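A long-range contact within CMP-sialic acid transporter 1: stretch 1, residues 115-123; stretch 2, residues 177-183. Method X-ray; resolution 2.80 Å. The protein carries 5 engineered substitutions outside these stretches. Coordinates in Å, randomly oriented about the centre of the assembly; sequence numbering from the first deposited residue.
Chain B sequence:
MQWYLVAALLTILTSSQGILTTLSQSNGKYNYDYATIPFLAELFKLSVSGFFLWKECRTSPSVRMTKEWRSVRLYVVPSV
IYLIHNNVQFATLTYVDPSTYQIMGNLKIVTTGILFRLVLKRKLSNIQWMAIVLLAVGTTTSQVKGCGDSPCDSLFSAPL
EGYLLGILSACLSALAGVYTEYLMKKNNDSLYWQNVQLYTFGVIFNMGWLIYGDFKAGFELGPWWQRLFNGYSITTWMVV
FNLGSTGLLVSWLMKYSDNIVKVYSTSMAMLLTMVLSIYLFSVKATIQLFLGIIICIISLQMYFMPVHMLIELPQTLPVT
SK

Stretch 1 115-123: LFRLVLKRK
Stretch 2 (177-183) GVYTEYL

A buried carboxylate whose OE1 meets only carbon atoms of stretch 1 is the oddity of this contact: Glu-181 reaches across to stretch 1 without forming a hydrogen bond or a salt bridge there. Its OE1 lies 3.4 Å from CD1 of Leu-120 and 3.7 Å from CE1 of Phe-116, near the plane of the phenyl ring and at its edge. The ring edge, where the slightly positive C-H groups point outward, is the side of an aromatic that best tolerates a carboxylate oxygen. OE1 is not left unsatisfied, since it is hydrogen-bonded elsewhere in the structure. The nearest modelled opposite charge across the contact is Arg-122 (chi1 to chi3 m, t, p; chi4 178°), whose NH1, itself hydrogen-bonded elsewhere, stands 4.1 Å from OE2 of Glu-181, beyond salt-bridge range. OE2 lies oblique to the guanidinium, neither over its face nor at its edge; the attraction is electrostatic and loosely directed. An extended side chain makes this reach possible, with chi1 and chi2 of Glu-181 both t (179° and 159°) and chi3 near 5°.

The backbone arrangement is simple to state. Stretch 2 is helical throughout, with phi/psi about -60/-45, its regular turns marked by Glu-181 N to Gly-177 O at 3.1 Å and Tyr-182 N to Val-178 O, also 3.1 Å. Stretch 1 enters as a helix, with Val-119 N bonded to Leu-115 O at 2.7 Å, and then winds out of it. Lys-121 is the first residue to leave helical angles, at phi/psi 63/27, and Arg-122 and Lys-123 follow in extended conformation (-94/152 and -94/135). The turn is held by Arg-122 N to Phe-116 O at 3.2 Å and, weakly, by Arg-117 NH1 to Arg-122 O at 3.5 Å. The two chains run in the same general direction: CA of Phe-116 is 6.5 Å from CA of Val-178, and four residues later on each chain CA of Leu-120 is 6.7 Å from CA of Tyr-182.

Val-178 meets the side chains of Leu-115 (chi1 m, chi2 t), Val-119 and Leu-120 and the backbone N of Phe-116. Its CA-to-CB bond points toward the other stretch, with chi1 between wells at 144°. CG1 lies 3.5 Å from CB of Val-119, whose CG1 and CG2 are not modelled, while CG2 lies 4.0 Å from CB of Leu-115 and 3.9 Å from N of Phe-116. The apolar pairs are dispersion contacts.

Leu-120 supplies the matching projection from stretch 1. With chi1 m (-80°) and chi2 t (163°), its CD1 touches both valine and carboxylate, 4.0 Å from CG2 of Val-178, while CD2 comes within 4.0 Å of N and 4.4 Å of CB of Tyr-182. The tyrosine itself, chi1 t, carries its ring away from stretch 1. Phe-116, also t at -157°, starts sideways, but the end of its ring comes nearer.

In all, 305 Å² is buried without one hydrogen bond between the modelled atoms of the two stretches. The example illustrates a general principle: apolar packing can accompany a regular register, while a polar group within it is bonded elsewhere.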

ATOM      1  N   LEU B 115     -11.048  30.582   7.475  1.00 63.71           N
ATOM      2  CA  LEU B 115     -11.955  30.729   6.324  1.00 67.73           C
ATOM      3  C   LEU B 115     -13.413  30.821   6.799  1.00 70.99           C
ATOM      4  O   LEU B 115     -14.235  31.463   6.142  1.00 72.20           O
ATOM      5  CB  LEU B 115     -11.752  29.557   5.358  1.00 68.24           C
ATOM      6  CG  LEU B 115     -10.533  29.670   4.442  1.00 68.22           C
ATOM      7  CD1 LEU B 115     -10.166  28.319   3.850  1.00 68.40           C
ATOM      8  CD2 LEU B 115     -10.774  30.687   3.336  1.00 68.00           C
ATOM      9  N   PHE B 116     -13.730  30.188   7.927  1.00 74.79           N
ATOM     10  CA  PHE B 116     -15.034  30.360   8.578  1.00 78.56           C
ATOM     11  C   PHE B 116     -15.316  31.857   8.753  1.00 80.34           C
ATOM     12  O   PHE B 116     -16.394  32.345   8.416  1.00 82.59           O
ATOM     13  CB  PHE B 116     -15.059  29.640   9.931  1.00 81.21           C
ATOM     14  CG  PHE B 116     -16.430  29.274  10.442  1.00 82.27           C
ATOM     15  CD1 PHE B 116     -17.206  28.344   9.769  1.00 82.80           C
ATOM     16  CD2 PHE B 116     -16.931  29.832  11.608  1.00 82.91           C
ATOM     17  CE1 PHE B 116     -18.462  27.995  10.240  1.00 83.06           C
ATOM     18  CE2 PHE B 116     -18.186  29.479  12.080  1.00 83.84           C
ATOM     19  CZ  PHE B 116     -18.949  28.559  11.397  1.00 83.33           C
ATOM     20  N   ARG B 117     -14.319  32.568   9.273  1.00 82.87           N
ATOM     21  CA  ARG B 117     -14.399  34.012   9.479  1.00 84.18           C
ATOM     22  C   ARG B 117     -14.383  34.739   8.128  1.00 83.35           C
ATOM     23  O   ARG B 117     -15.196  35.630   7.901  1.00 84.20           O
ATOM     24  CB  ARG B 117     -13.233  34.489  10.352  1.00 85.98           C
ATOM     25  CG  ARG B 117     -13.076  36.001  10.418  1.00 87.97           C
ATOM     26  CD  ARG B 117     -14.064  36.619  11.388  1.00 89.68           C
ATOM     27  NE  ARG B 117     -13.579  36.471  12.749  1.00 90.93           N
ATOM     28  CZ  ARG B 117     -14.118  37.035  13.820  1.00 92.88           C
ATOM     29  NH1 ARG B 117     -15.413  36.941  14.063  1.00 93.21           N
ATOM     30  NH2 ARG B 117     -13.338  37.705  14.649  1.00 94.56           N
ATOM     31  N   LEU B 118     -13.447  34.375   7.254  1.00 81.70           N
ATOM     32  CA  LEU B 118     -13.205  35.138   6.019  1.00 81.30           C
ATOM     33  C   LEU B 118     -14.336  34.896   5.009  1.00 81.20           C
ATOM     34  O   LEU B 118     -14.992  35.844   4.573  1.00 83.30           O
ATOM     35  CB  LEU B 118     -11.846  34.749   5.424  1.00 81.54           C
ATOM     36  CG  LEU B 118     -10.706  35.734   5.684  1.00 82.26           C
ATOM     37  CD1 LEU B 118     -10.363  35.801   7.164  1.00 82.42           C
ATOM     38  CD2 LEU B 118      -9.475  35.365   4.871  1.00 82.80           C
ATOM     39  N   VAL B 119     -14.544  33.636   4.639  1.00 79.49           N
ATOM     40  CA  VAL B 119     -15.501  33.278   3.590  1.00 77.83           C
ATOM     41  C   VAL B 119     -16.925  33.324   4.158  1.00 75.71           C
ATOM     42  O   VAL B 119     -17.795  33.993   3.597  1.00 73.24           O
ATOM     43  CB  VAL B 119     -15.184  31.893   2.992  1.00 78.67           C
ATOM     44  N   LEU B 120     -17.159  32.618   5.261  1.00 75.14           N
ATOM     45  CA  LEU B 120     -18.517  32.486   5.807  1.00 76.11           C
ATOM     46  C   LEU B 120     -18.868  33.700   6.682  1.00 75.97           C
ATOM     47  O   LEU B 120     -20.028  33.861   7.061  1.00 77.72           O
ATOM     48  CB  LEU B 120     -18.628  31.171   6.588  1.00 75.63           C
ATOM     49  CG  LEU B 120     -18.829  29.921   5.733  1.00 74.93           C
ATOM     50  CD1 LEU B 120     -18.524  28.659   6.525  1.00 74.86           C
ATOM     51  CD2 LEU B 120     -20.241  29.867   5.168  1.00 75.03           C
ATOM     52  N   LYS B 121     -17.882  34.538   7.004  1.00 75.99           N
ATOM     53  CA  LYS B 121     -18.124  35.830   7.664  1.00 76.27           C
ATOM     54  C   LYS B 121     -18.744  35.620   9.053  1.00 77.54           C
ATOM     55  O   LYS B 121     -19.433  36.508   9.559  1.00 77.54           O
ATOM     56  CB  LYS B 121     -19.024  36.708   6.789  1.00 75.50           C
ATOM     57  N   ARG B 122     -18.485  34.473   9.680  1.00 78.60           N
ATOM     58  CA  ARG B 122     -19.144  34.137  10.946  1.00 79.82           C
ATOM     59  C   ARG B 122     -18.257  34.573  12.118  1.00 78.95           C
ATOM     60  O   ARG B 122     -17.029  34.646  11.997  1.00 78.50           O
ATOM     61  CB  ARG B 122     -19.500  32.646  10.989  1.00 81.03           C
ATOM     62  CG  ARG B 122     -20.800  32.314  10.269  1.00 82.38           C
ATOM     63  CD  ARG B 122     -21.360  30.941  10.595  1.00 83.87           C
ATOM     64  NE  ARG B 122     -21.668  30.763  12.010  1.00 84.63           N
ATOM     65  CZ  ARG B 122     -22.197  29.662  12.532  1.00 84.50           C
ATOM     66  NH1 ARG B 122     -22.585  28.675  11.743  1.00 83.86           N
ATOM     67  NH2 ARG B 122     -22.338  29.551  13.842  1.00 84.37           N
ATOM     68  N   LYS B 123     -18.909  34.865  13.246  1.00 79.51           N
ATOM     69  CA  LYS B 123     -18.269  35.520  14.390  1.00 80.49           C
ATOM     70  C   LYS B 123     -17.776  34.475  15.399  1.00 81.30           C
ATOM     71  O   LYS B 123     -18.498  33.538  15.749  1.00 81.55           O
ATOM     72  CB  LYS B 123     -19.234  36.483  15.094  1.00 80.72           C
ATOM     73  CG  LYS B 123     -19.662  37.721  14.310  1.00 81.43           C
ATOM     74  CD  LYS B 123     -18.724  38.143  13.194  1.00 82.03           C
ATOM     75  CE  LYS B 123     -19.116  39.461  12.560  1.00 82.49           C
ATOM     76  NZ  LYS B 123     -18.283  39.768  11.373  1.00 82.85           N
ATOM     77  N   GLY B 177     -14.502  22.410   2.295  1.00 62.66           N
ATOM     78  CA  GLY B 177     -15.529  22.295   3.323  1.00 61.41           C
ATOM     79  C   GLY B 177     -16.288  23.595   3.521  1.00 60.06           C
ATOM     80  O   GLY B 177     -17.516  23.597   3.591  1.00 58.57           O
ATOM     81  N   VAL B 178     -15.561  24.706   3.609  1.00 60.54           N
ATOM     82  CA  VAL B 178     -16.192  26.006   3.861  1.00 60.98           C
ATOM     83  C   VAL B 178     -17.054  26.391   2.651  1.00 60.45           C
ATOM     84  O   VAL B 178     -18.145  26.933   2.834  1.00 60.04           O
ATOM     85  CB  VAL B 178     -15.158  27.096   4.219  1.00 61.20           C
ATOM     86  CG1 VAL B 178     -15.529  28.467   3.670  1.00 61.52           C
ATOM     87  CG2 VAL B 178     -14.938  27.173   5.724  1.00 60.94           C
ATOM     88  N   TYR B 179     -16.593  26.108   1.435  1.00 59.95           N
ATOM     89  CA  TYR B 179     -17.389  26.465   0.263  1.00 61.07           C
ATOM     90  C   TYR B 179     -18.660  25.608   0.208  1.00 60.64           C
ATOM     91  O   TYR B 179     -19.711  26.097  -0.199  1.00 61.00           O
ATOM     92  CB  TYR B 179     -16.603  26.329  -1.042  1.00 62.12           C
ATOM     93  CG  TYR B 179     -17.291  27.004  -2.203  1.00 62.79           C
ATOM     94  CD1 TYR B 179     -17.248  28.381  -2.345  1.00 63.75           C
ATOM     95  CD2 TYR B 179     -18.027  26.280  -3.127  1.00 62.75           C
ATOM     96  CE1 TYR B 179     -17.891  29.022  -3.391  1.00 64.04           C
ATOM     97  CE2 TYR B 179     -18.680  26.904  -4.178  1.00 63.53           C
ATOM     98  CZ  TYR B 179     -18.610  28.280  -4.311  1.00 64.21           C
ATOM     99  OH  TYR B 179     -19.246  28.912  -5.341  1.00 65.44           O
ATOM    100  N   THR B 180     -18.560  24.344   0.615  1.00 60.26           N
ATOM    101  CA  THR B 180     -19.724  23.458   0.651  1.00 60.38           C
ATOM    102  C   THR B 180     -20.796  24.067   1.565  1.00 60.68           C
ATOM    103  O   THR B 180     -21.948  24.217   1.157  1.00 60.22           O
ATOM    104  CB  THR B 180     -19.326  22.038   1.079  1.00 60.70           C
ATOM    105  OG1 THR B 180     -18.360  21.555   0.143  1.00 61.12           O
ATOM    106  CG2 THR B 180     -20.497  21.081   1.137  1.00 60.85           C
ATOM    107  N   GLU B 181     -20.402  24.436   2.784  1.00 61.34           N
ATOM    108  CA  GLU B 181     -21.318  25.068   3.742  1.00 60.87           C
ATOM    109  C   GLU B 181     -21.996  26.276   3.087  1.00 61.19           C
ATOM    110  O   GLU B 181     -23.210  26.461   3.214  1.00 60.90           O
ATOM    111  CB  GLU B 181     -20.573  25.500   5.008  1.00 60.52           C
ATOM    112  CG  GLU B 181     -21.463  26.195   6.026  1.00 61.47           C
ATOM    113  CD  GLU B 181     -20.943  26.195   7.453  1.00 62.22           C
ATOM    114  OE1 GLU B 181     -19.806  25.730   7.672  1.00 63.31           O
ATOM    115  OE2 GLU B 181     -21.675  26.667   8.344  1.00 61.51           O
ATOM    116  N   TYR B 182     -21.201  27.092   2.397  1.00 60.26           N
ATOM    117  CA  TYR B 182     -21.731  28.241   1.668  1.00 60.03           C
ATOM    118  C   TYR B 182     -22.873  27.771   0.757  1.00 59.95           C
ATOM    119  O   TYR B 182     -23.972  28.319   0.823  1.00 61.34           O
ATOM    120  CB  TYR B 182     -20.617  28.957   0.898  1.00 59.94           C
ATOM    121  CG  TYR B 182     -21.086  29.843  -0.229  1.00 59.32           C
ATOM    122  CD1 TYR B 182     -21.770  31.021   0.024  1.00 59.70           C
ATOM    123  CD2 TYR B 182     -20.842  29.508  -1.551  1.00 59.22           C
ATOM    124  CE1 TYR B 182     -22.204  31.842  -1.006  1.00 59.60           C
ATOM    125  CE2 TYR B 182     -21.268  30.317  -2.593  1.00 59.59           C
ATOM    126  CZ  TYR B 182     -21.952  31.488  -2.320  1.00 59.22           C
ATOM    127  OH  TYR B 182     -22.378  32.291  -3.338  1.00 59.29           O
ATOM    128  N   LEU B 183     -22.621  26.739  -0.046  1.00 58.66           N
ATOM    129  CA  LEU B 183     -23.605  26.259  -1.026  1.00 59.44           C
ATOM    130  C   LEU B 183     -24.891  25.802  -0.321  1.00 61.17           C
ATOM    131  O   LEU B 183     -25.984  26.169  -0.750  1.00 60.99           O
ATOM    132  CB  LEU B 183     -23.005  25.118  -1.858  1.00 58.07           C
ATOM    133  CG  LEU B 183     -21.915  25.513  -2.855  1.00 56.72           C
ATOM    134  CD1 LEU B 183     -21.463  24.306  -3.663  1.00 55.86           C
ATOM    135  CD2 LEU B 183     -22.386  26.622  -3.785  1.00 56.51           C
TER